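Insecticidal Delta-Endotoxin Cry8Ea1 (PDB 3EB7) is toxic to larvae of the underground pest Holotrichia parallela, probably by forming pores in gut-cell membranes as other three-domain Cry toxins do. Local coordinates at residues P231-A236 against S445-Q450; I451-A456 against V578-I583; R500-Y505 against R582-P587. One frame throughout, in Å; residues are numbered along the deposited sequence.

Interaction 1. Residues P231-A236 against S445-Q450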
loop_
_atom_site.group_PDB
_atom_site.type_symbol
_atom_site.label_atom_id
_atom_site.label_comp_id
_atom_site.label_asym_id
_atom_site.label_seq_id
_atom_site.Cartn_x
_atom_site.Cartn_y
_atom_site.Cartn_z
ATOM N N PRO A 231 9.803 15.137 13.022
ATOM C CA PRO A 231 9.310 16.145 13.964
ATOM C C PRO A 231 8.279 17.113 13.342
ATOM O O PRO A 231 7.784 18.020 14.007
ATOM C CB PRO A 231 10.598 16.889 14.341
ATOM C CG PRO A 231 11.407 16.872 13.067
ATOM C CD PRO A 231 11.158 15.486 12.519
ATOM N N MET A 232 7.957 16.917 12.078
ATOM C CA MET A 232 7.005 17.765 11.406
ATOM C C MET A 232 6.234 16.948 10.381
ATOM O O MET A 232 6.636 15.845 10.004
ATOM C CB MET A 232 7.712 18.954 10.719
ATOM C CG MET A 232 8.439 18.612 9.440
ATOM S SD MET A 232 9.590 19.883 8.853
ATOM C CE MET A 232 11.094 19.405 9.705
ATOM N N GLU A 233 5.130 17.527 9.926
ATOM C CA GLU A 233 4.301 16.963 8.873
ATOM C C GLU A 233 5.117 16.272 7.762
ATOM O O GLU A 233 6.069 16.861 7.201
ATOM C CB GLU A 233 3.413 18.071 8.311
ATOM C CG GLU A 233 2.412 17.572 7.293
ATOM C CD GLU A 233 1.206 18.482 7.184
ATOM O OE1 GLU A 233 0.624 18.551 6.071
ATOM O OE2 GLU A 233 0.849 19.122 8.216
ATOM N N THR A 234 4.728 15.034 7.458
ATOM C CA THR A 234 5.409 14.184 6.465
ATOM C C THR A 234 4.478 13.662 5.357
ATOM O O THR A 234 3.399 13.160 5.649
ATOM C CB THR A 234 6.053 12.963 7.175
ATOM O OG1 THR A 234 6.985 13.447 8.139
ATOM C CG2 THR A 234 6.778 12.018 6.184
ATOM N N LYS A 235 4.925 13.757 4.095
ATOM C CA LYS A 235 4.199 13.200 2.947
ATOM C C LYS A 235 4.710 11.805 2.565
ATOM O O LYS A 235 5.691 11.700 1.828
ATOM C CB LYS A 235 4.305 14.121 1.712
ATOM C CG LYS A 235 3.656 15.511 1.809
ATOM C CD LYS A 235 2.162 15.496 2.250
ATOM C CE LYS A 235 1.253 14.782 1.252
ATOM N NZ LYS A 235 0.355 15.721 0.526
ATOM N N ALA A 236 4.040 10.751 3.041
ATOM C CA ALA A 236 4.371 9.361 2.654
ATOM C C ALA A 236 3.611 8.856 1.395
ATOM O O ALA A 236 2.496 9.250 1.143
ATOM C CB ALA A 236 4.172 8.372 3.839
ATOM N N SER A 445 7.661 22.819 0.597
ATOM C CA SER A 445 8.576 23.706 1.311
ATOM C C SER A 445 8.441 23.511 2.799
ATOM O O SER A 445 9.328 23.859 3.550
ATOM C CB SER A 445 8.238 25.166 1.042
ATOM O OG SER A 445 8.184 25.412 -0.336
ATOM N N ASP A 446 7.288 23.023 3.224
ATOM C CA ASP A 446 6.940 23.042 4.625
ATOM C C ASP A 446 6.676 21.651 5.224
ATOM O O ASP A 446 6.174 21.525 6.330
ATOM C CB ASP A 446 5.794 24.055 4.872
ATOM C CG ASP A 446 4.451 23.663 4.213
ATOM O OD1 ASP A 446 4.382 22.910 3.192
ATOM O OD2 ASP A 446 3.415 24.139 4.750
ATOM N N LYS A 447 7.048 20.612 4.485
ATOM C CA LYS A 447 6.872 19.228 4.901
ATOM C C LYS A 447 8.164 18.442 4.585
ATOM O O LYS A 447 8.974 18.879 3.767
ATOM C CB LYS A 447 5.711 18.620 4.120
ATOM C CG LYS A 447 4.388 19.213 4.489
ATOM C CD LYS A 447 3.335 18.959 3.420
ATOM C CE LYS A 447 2.165 19.959 3.551
ATOM N NZ LYS A 447 0.835 19.300 3.361
ATOM N N ILE A 448 8.348 17.318 5.264
ATOM C CA ILE A 448 9.290 16.284 4.881
ATOM C C ILE A 448 8.659 15.527 3.699
ATOM O O ILE A 448 7.552 14.975 3.825
ATOM C CB ILE A 448 9.590 15.325 6.093
ATOM C CG1 ILE A 448 10.242 16.121 7.244
ATOM C CG2 ILE A 448 10.431 14.111 5.644
ATOM C CD1 ILE A 448 10.466 15.394 8.561
ATOM N N THR A 449 9.314 15.550 2.536
ATOM C CA THR A 449 8.791 14.840 1.362
ATOM C C THR A 449 9.464 13.486 1.231
ATOM O O THR A 449 10.683 13.404 1.197
ATOM C CB THR A 449 8.977 15.675 0.062
ATOM O OG1 THR A 449 8.596 17.043 0.326
ATOM C CG2 THR A 449 8.105 15.160 -1.010
ATOM N N GLN A 450 8.679 12.409 1.185
ATOM C CA GLN A 450 9.249 11.076 0.905
ATOM C C GLN A 450 9.072 10.729 -0.555
ATOM O O GLN A 450 7.963 10.845 -1.085
ATOM C CB GLN A 450 8.611 9.992 1.780
ATOM C CG GLN A 450 8.947 10.149 3.258
ATOM C CD GLN A 450 8.278 9.095 4.116
ATOM O OE1 GLN A 450 7.622 8.189 3.608
ATOM N NE2 GLN A 450 8.453 9.197 5.412
#
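Glu233 and Lys447 lie alongside each other, both side chains pointing the same way, where the short strand 234-235, which comes after helix 198-220, pairs in parallel with strand 448-452 of the C-terminal beta sandwich. Glu233 CG is anti to the backbone N (chi1 -175°) and the chain runs on extended, which carries OE1 out to the ammonium end of Lys447. Lys447 NZ meets Glu233 OE1 at 2.8 Å, on the anti side and 30° out of the carboxylate plane. Lys235, curled on itself, crosses Lys447 obliquely through its methylenes, Lys235 CG 3.8 Å from Lys447 CD. Lys235 NZ nevertheless sits 4.6 Å from Lys447 NZ, a repulsion probably eased by Glu233 and by the ring of Tyr444, in cation-pi contact with Lys447.

The other face carries Thr234 and Ile448. Met232 crosses Ile448 at about a right angle, its CG 3.8 Å from Ile448 CG1, while Pro231 CD touches the tip, Ile448 CD1. Thr234 OG1 turns back to Met232 O, and Thr234 CG2 packs 3.4 Å from Gln450 NE2. Ala236 CB meets the other end of that amide, Gln450 OE1. Between the two faces, Lys235 N donates to Ile448 O at 2.9 Å, with an almost straight N-H...O angle of 172°.

Interaction 2. Residues I451-A456 against V578-I583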
loop_
_atom_site.group_PDB
_atom_site.type_symbol
_atom_site.label_atom_id
_atom_site.label_comp_id
_atom_site.label_asym_id
_atom_site.label_seq_id
_atom_site.Cartn_x
_atom_site.Cartn_y
_atom_site.Cartn_z
ATOM N N ILE A 451 10.168 10.327 -1.206
ATOM C CA ILE A 451 10.176 10.030 -2.621
ATOM C C ILE A 451 10.878 8.709 -2.795
ATOM O O ILE A 451 12.114 8.665 -2.806
ATOM C CB ILE A 451 10.965 11.067 -3.475
ATOM C CG1 ILE A 451 10.661 12.514 -3.028
ATOM C CG2 ILE A 451 10.755 10.783 -5.003
ATOM C CD1 ILE A 451 9.466 13.179 -3.727
ATOM N N PRO A 452 10.091 7.631 -2.941
ATOM C CA PRO A 452 10.603 6.309 -3.268
ATOM C C PRO A 452 11.357 6.384 -4.582
ATOM O O PRO A 452 10.842 6.963 -5.533
ATOM C CB PRO A 452 9.317 5.502 -3.449
ATOM C CG PRO A 452 8.331 6.192 -2.573
ATOM C CD PRO A 452 8.617 7.626 -2.798
ATOM N N VAL A 453 12.553 5.811 -4.667
ATOM C CA VAL A 453 13.351 5.957 -5.900
ATOM C C VAL A 453 12.774 5.196 -7.111
ATOM O O VAL A 453 13.155 5.449 -8.267
ATOM C CB VAL A 453 14.852 5.622 -5.685
ATOM C CG1 VAL A 453 15.497 6.637 -4.733
ATOM C CG2 VAL A 453 15.013 4.147 -5.168
ATOM N N VAL A 454 11.829 4.301 -6.834
ATOM C CA VAL A 454 11.102 3.566 -7.868
ATOM C C VAL A 454 10.216 4.531 -8.704
ATOM O O VAL A 454 9.753 4.179 -9.787
ATOM C CB VAL A 454 10.366 2.321 -7.264
ATOM C CG1 VAL A 454 9.121 2.709 -6.416
ATOM C CG2 VAL A 454 10.040 1.290 -8.339
ATOM N N LYS A 455 10.066 5.765 -8.242
ATOM C CA LYS A 455 9.359 6.809 -8.984
ATOM C C LYS A 455 10.262 7.601 -9.938
ATOM O O LYS A 455 9.979 8.765 -10.245
ATOM C CB LYS A 455 8.648 7.782 -8.017
ATOM C CG LYS A 455 7.749 7.107 -6.967
ATOM C CD LYS A 455 6.919 8.223 -6.318
ATOM C CE LYS A 455 5.590 8.451 -7.076
ATOM N NZ LYS A 455 5.021 9.810 -6.886
ATOM N N ALA A 456 11.373 6.997 -10.358
ATOM C CA ALA A 456 12.254 7.597 -11.382
ATOM C C ALA A 456 11.666 7.498 -12.769
ATOM O O ALA A 456 10.835 6.614 -13.063
ATOM C CB ALA A 456 13.598 6.952 -11.359
ATOM N N VAL A 578 23.532 -3.087 -2.321
ATOM C CA VAL A 578 22.907 -1.898 -1.751
ATOM C C VAL A 578 21.448 -1.799 -2.268
ATOM O O VAL A 578 21.221 -1.725 -3.490
ATOM C CB VAL A 578 23.686 -0.630 -2.173
ATOM C CG1 VAL A 578 23.115 0.648 -1.536
ATOM C CG2 VAL A 578 25.165 -0.769 -1.850
ATOM N N TYR A 579 20.478 -1.808 -1.351
ATOM C CA TYR A 579 19.085 -1.466 -1.678
ATOM C C TYR A 579 18.818 -0.022 -1.336
ATOM O O TYR A 579 19.116 0.409 -0.217
ATOM C CB TYR A 579 18.107 -2.279 -0.857
ATOM C CG TYR A 579 18.237 -3.745 -1.006
ATOM C CD1 TYR A 579 19.038 -4.447 -0.143
ATOM C CD2 TYR A 579 17.577 -4.440 -2.032
ATOM C CE1 TYR A 579 19.184 -5.782 -0.242
ATOM C CE2 TYR A 579 17.739 -5.820 -2.162
ATOM C CZ TYR A 579 18.539 -6.483 -1.241
ATOM O OH TYR A 579 18.733 -7.867 -1.254
ATOM N N ILE A 580 18.269 0.731 -2.275
ATOM C CA ILE A 580 17.839 2.113 -1.998
ATOM C C ILE A 580 16.303 2.226 -1.988
ATOM O O ILE A 580 15.642 1.865 -2.947
ATOM C CB ILE A 580 18.486 3.126 -2.961
ATOM C CG1 ILE A 580 20.016 3.019 -2.858
ATOM C CG2 ILE A 580 18.001 4.560 -2.628
ATOM C CD1 ILE A 580 20.716 4.029 -3.743
ATOM N N ASP A 581 15.758 2.668 -0.870
ATOM C CA ASP A 581 14.306 2.718 -0.663
ATOM C C ASP A 581 13.744 4.052 -1.112
ATOM O O ASP A 581 12.990 4.114 -2.076
ATOM C CB ASP A 581 13.937 2.442 0.805
ATOM C CG ASP A 581 12.468 2.841 1.160
ATOM O OD1 ASP A 581 12.234 3.220 2.317
ATOM O OD2 ASP A 581 11.532 2.773 0.311
ATOM N N ARG A 582 14.116 5.116 -0.421
ATOM C CA ARG A 582 13.528 6.406 -0.685
ATOM C C ARG A 582 14.476 7.534 -0.333
ATOM O O ARG A 582 15.405 7.361 0.456
ATOM C CB ARG A 582 12.236 6.554 0.124
ATOM C CG ARG A 582 12.403 6.443 1.653
ATOM C CD ARG A 582 11.057 6.733 2.296
ATOM N NE ARG A 582 10.961 6.451 3.734
ATOM C CZ ARG A 582 10.254 5.449 4.259
ATOM N NH1 ARG A 582 10.186 5.278 5.579
ATOM N NH2 ARG A 582 9.627 4.598 3.465
ATOM N N ILE A 583 14.217 8.697 -0.902
ATOM C CA ILE A 583 14.875 9.927 -0.488
ATOM C C ILE A 583 13.854 10.707 0.303
ATOM O O ILE A 583 12.681 10.744 -0.063
ATOM C CB ILE A 583 15.232 10.789 -1.686
ATOM C CG1 ILE A 583 16.228 10.094 -2.605
ATOM C CG2 ILE A 583 15.751 12.164 -1.240
ATOM C CD1 ILE A 583 16.084 10.589 -4.080
HETATM O O HOH W 1 12.090 2.692 -4.282
#
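Ile451 and Ile583 form an antiparallel hydrogen-bonded pair, and one residue further on Pro452 faces Arg582 in a non-hydrogen-bonded pair, where the CA atoms come within 3.9 Å. Ile451 N gives its hydrogen to Ile583 O at 2.8 Å, and Ile583 N returns one to Ile451 O. Past the proline the chain turns into a short 3-10 segment, yet Val453 N still reaches Asp581 O at 3.1 Å. Water 1 lies where the two backbones part, accepting from Val454 N and 2.8 Å from Asp581 O.

Val453 buries the most of any residue here. With chi1 at -65°, CG1 is anti to its carbonyl carbon and fits between two isoleucines, Val453 CG1 lying 3.9 Å from Ile580 CG2 and 4.0 Å from Ile583 CD1, the valine side chain crossing each isoleucine at about a right angle. The other methyl, Val453 CG2, presses on the backbone, 3.2 Å from Ile580 O, a tight fit. Ile487 and Ile476 help cover this apolar side.

Toward the face that carries Pro452 and Arg582, Arg582 CB packs on Pro452 CA. Asp581 OD1 lies 3.2 Å from Arg582 NH2 but well out of the guanidinium plane, so this pairing is electrostatic alone; Arg582 NE turns to Glu584 and Asp581 OD1 also pairs with Arg504. The backbone turn at Asp581 (psi -66°) is consistent with a classic beta bulge against Arg504, within the beta sandwich that forms domain III of Cry toxins.

Interaction 3. Residues R500-Y505 against R582-P587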
loop_
_atom_site.group_PDB
_atom_site.type_symbol
_atom_site.label_atom_id
_atom_site.label_comp_id
_atom_site.label_asym_id
_atom_site.label_seq_id
_atom_site.Cartn_x
_atom_site.Cartn_y
_atom_site.Cartn_z
ATOM N N ARG A 500 17.886 19.661 2.899
ATOM C CA ARG A 500 18.875 18.611 2.994
ATOM C C ARG A 500 18.129 17.317 2.740
ATOM O O ARG A 500 16.893 17.284 2.779
ATOM C CB ARG A 500 19.580 18.603 4.345
ATOM C CG ARG A 500 18.718 18.174 5.486
ATOM C CD ARG A 500 19.362 18.426 6.823
ATOM N NE ARG A 500 18.717 17.700 7.912
ATOM C CZ ARG A 500 18.726 16.371 8.044
ATOM N NH1 ARG A 500 19.332 15.585 7.141
ATOM N NH2 ARG A 500 18.124 15.810 9.086
ATOM N N VAL A 501 18.906 16.269 2.508
ATOM C CA VAL A 501 18.459 14.991 2.018
ATOM C C VAL A 501 18.946 13.891 2.954
ATOM O O VAL A 501 20.085 13.912 3.415
ATOM C CB VAL A 501 19.087 14.720 0.596
ATOM C CG1 VAL A 501 19.060 13.256 0.224
ATOM C CG2 VAL A 501 18.368 15.527 -0.468
ATOM N N ARG A 502 18.087 12.903 3.208
ATOM C CA ARG A 502 18.542 11.644 3.761
ATOM C C ARG A 502 17.922 10.517 2.964
ATOM O O ARG A 502 16.814 10.647 2.447
ATOM C CB ARG A 502 18.263 11.523 5.260
ATOM C CG ARG A 502 16.860 11.888 5.672
ATOM C CD ARG A 502 16.623 11.475 7.093
ATOM N NE ARG A 502 15.203 11.466 7.307
ATOM C CZ ARG A 502 14.576 11.968 8.365
ATOM N NH1 ARG A 502 15.271 12.472 9.367
ATOM N NH2 ARG A 502 13.245 11.917 8.424
ATOM N N ILE A 503 18.657 9.423 2.855
ATOM C CA ILE A 503 18.293 8.339 1.980
ATOM C C ILE A 503 18.128 7.090 2.813
ATOM O O ILE A 503 19.021 6.733 3.552
ATOM C CB ILE A 503 19.369 8.120 0.869
ATOM C CG1 ILE A 503 19.469 9.337 -0.060
ATOM C CG2 ILE A 503 19.037 6.914 0.009
ATOM C CD1 ILE A 503 20.684 10.123 0.152
ATOM N N ARG A 504 16.979 6.433 2.702
ATOM C CA ARG A 504 16.747 5.176 3.410
ATOM C C ARG A 504 17.323 4.015 2.588
ATOM O O ARG A 504 17.018 3.865 1.401
ATOM C CB ARG A 504 15.248 4.979 3.695
ATOM C CG ARG A 504 14.944 3.882 4.717
ATOM C CD ARG A 504 13.488 4.022 5.291
ATOM N NE ARG A 504 13.192 2.944 6.240
ATOM C CZ ARG A 504 12.140 2.132 6.176
ATOM N NH1 ARG A 504 11.219 2.280 5.216
ATOM N NH2 ARG A 504 11.997 1.169 7.086
ATOM N N TYR A 505 18.181 3.212 3.216
ATOM C CA TYR A 505 18.858 2.139 2.499
ATOM C C TYR A 505 19.104 0.911 3.360
ATOM O O TYR A 505 18.969 0.946 4.552
ATOM C CB TYR A 505 20.185 2.625 1.911
ATOM C CG TYR A 505 21.289 2.735 2.953
ATOM C CD1 TYR A 505 21.440 3.894 3.704
ATOM C CD2 TYR A 505 22.161 1.655 3.207
ATOM C CE1 TYR A 505 22.449 4.006 4.665
ATOM C CE2 TYR A 505 23.159 1.750 4.171
ATOM C CZ TYR A 505 23.301 2.932 4.887
ATOM O OH TYR A 505 24.277 3.044 5.843
ATOM N N ARG A 582 14.116 5.116 -0.421
ATOM C CA ARG A 582 13.528 6.406 -0.685
ATOM C C ARG A 582 14.476 7.534 -0.333
ATOM O O ARG A 582 15.405 7.361 0.456
ATOM C CB ARG A 582 12.236 6.554 0.124
ATOM C CG ARG A 582 12.403 6.443 1.653
ATOM C CD ARG A 582 11.057 6.733 2.296
ATOM N NE ARG A 582 10.961 6.451 3.734
ATOM C CZ ARG A 582 10.254 5.449 4.259
ATOM N NH1 ARG A 582 10.186 5.278 5.579
ATOM N NH2 ARG A 582 9.627 4.598 3.465
ATOM N N ILE A 583 14.217 8.697 -0.902
ATOM C CA ILE A 583 14.875 9.927 -0.488
ATOM C C ILE A 583 13.854 10.707 0.303
ATOM O O ILE A 583 12.681 10.744 -0.063
ATOM C CB ILE A 583 15.232 10.789 -1.686
ATOM C CG1 ILE A 583 16.228 10.094 -2.605
ATOM C CG2 ILE A 583 15.751 12.164 -1.240
ATOM C CD1 ILE A 583 16.084 10.589 -4.080
ATOM N N GLU A 584 14.286 11.321 1.398
ATOM C CA GLU A 584 13.435 12.268 2.119
ATOM C C GLU A 584 14.129 13.609 2.033
ATOM O O GLU A 584 15.345 13.714 2.242
ATOM C CB GLU A 584 13.172 11.849 3.569
ATOM C CG GLU A 584 12.732 10.375 3.691
ATOM C CD GLU A 584 12.466 9.941 5.124
ATOM O OE1 GLU A 584 13.056 10.512 6.051
ATOM O OE2 GLU A 584 11.658 9.019 5.339
ATOM N N LEU A 585 13.323 14.609 1.672
ATOM C CA LEU A 585 13.723 15.986 1.536
ATOM C C LEU A 585 13.179 16.737 2.732
ATOM O O LEU A 585 11.980 16.682 3.028
ATOM C CB LEU A 585 13.170 16.571 0.236
ATOM C CG LEU A 585 13.943 16.093 -0.995
ATOM C CD1 LEU A 585 13.087 16.160 -2.264
ATOM C CD2 LEU A 585 15.222 16.926 -1.141
ATOM N N ILE A 586 14.085 17.441 3.405
ATOM C CA ILE A 586 13.815 18.079 4.684
ATOM C C ILE A 586 14.141 19.554 4.496
ATOM O O ILE A 586 15.305 19.898 4.247
ATOM C CB ILE A 586 14.709 17.432 5.815
ATOM C CG1 ILE A 586 14.462 15.917 5.890
ATOM C CG2 ILE A 586 14.527 18.125 7.205
ATOM C CD1 ILE A 586 15.664 15.106 6.266
ATOM N N PRO A 587 13.130 20.434 4.633
ATOM C CA PRO A 587 13.405 21.884 4.531
ATOM C C PRO A 587 14.323 22.391 5.686
ATOM O O PRO A 587 14.103 22.085 6.857
ATOM C CB PRO A 587 12.001 22.521 4.600
ATOM C CG PRO A 587 11.060 21.401 4.422
ATOM C CD PRO A 587 11.715 20.185 4.942
#
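Arg502 CG is set between its backbone N and carbonyl carbon (chi1 48°), and the chain then runs extended to NE, bringing the guanidinium across to Glu584, whose own chain is extended beyond CG. The grip is side-on: Arg502 NE lies 2.7 Å and Arg502 NH2 2.8 Å from the same oxygen, Glu584 OE1. That oxygen is in the guanidinium plane, although the guanidinium and carboxylate planes are turned 53° apart. The second oxygen, Glu584 OE2, takes Arg582 NE at 3.1 Å and also the hydroxyl of Tyr230, so the buried carboxylate is held through both oxygens. Two arginines sharing one carboxylate would be expected to favour its ionised form.

Ile586 CD1 packs on a face of two guanidiniums, 3.6 Å from the plane of Arg500 and 3.7 Å from that of Arg502, toward the rim of each, and also touches Arg502 CG. Arg500 NH1 finds its polar partners outside, in Phe549 O and Ser548 OG. These residues belong to the long antiparallel pair of strands 498-507 and 578-588 in the domain III sandwich, where Arg500, Arg502 and Arg504 share one face of the sheet. The opposite face is aliphatic: Val501 CG2 lies 3.5 Å from Leu585 CD2 in side-by-side contact, and Val501 CG1 meets Ile583 CG2.

Further along, Arg504 crosses Arg582 with the guanidinium planes 37° apart. Arg504 CD lies over one face of the Arg582 guanidinium, toward its rim, while Arg504 NH1 comes within 3.2 Å of Arg582 NH1, a meeting of like charges that Asp581, paired with Arg504, probably offsets.

Following the chain from the N terminus, helix 198-220 ends shortly before residues 231-236. Interaction 1 then closes a loop of 208 residues, much of it the strands of the middle domain, by pairing strand 234-235 with strand 448-452. That same strand runs straight on into interaction 2, which closes a second loop of 121 residues when strand 578-588 returns beside it. Residues 500-505 lie inside this second loop, and interaction 3 joins them to the strand that closes it, sharing Arg582 and Ile583 with interaction 2. The three pairings lie in one sheet, in the order 234-235, 448-452, 578-588, 498-507, tying the stretch that follows the helices to the C-terminal sandwich.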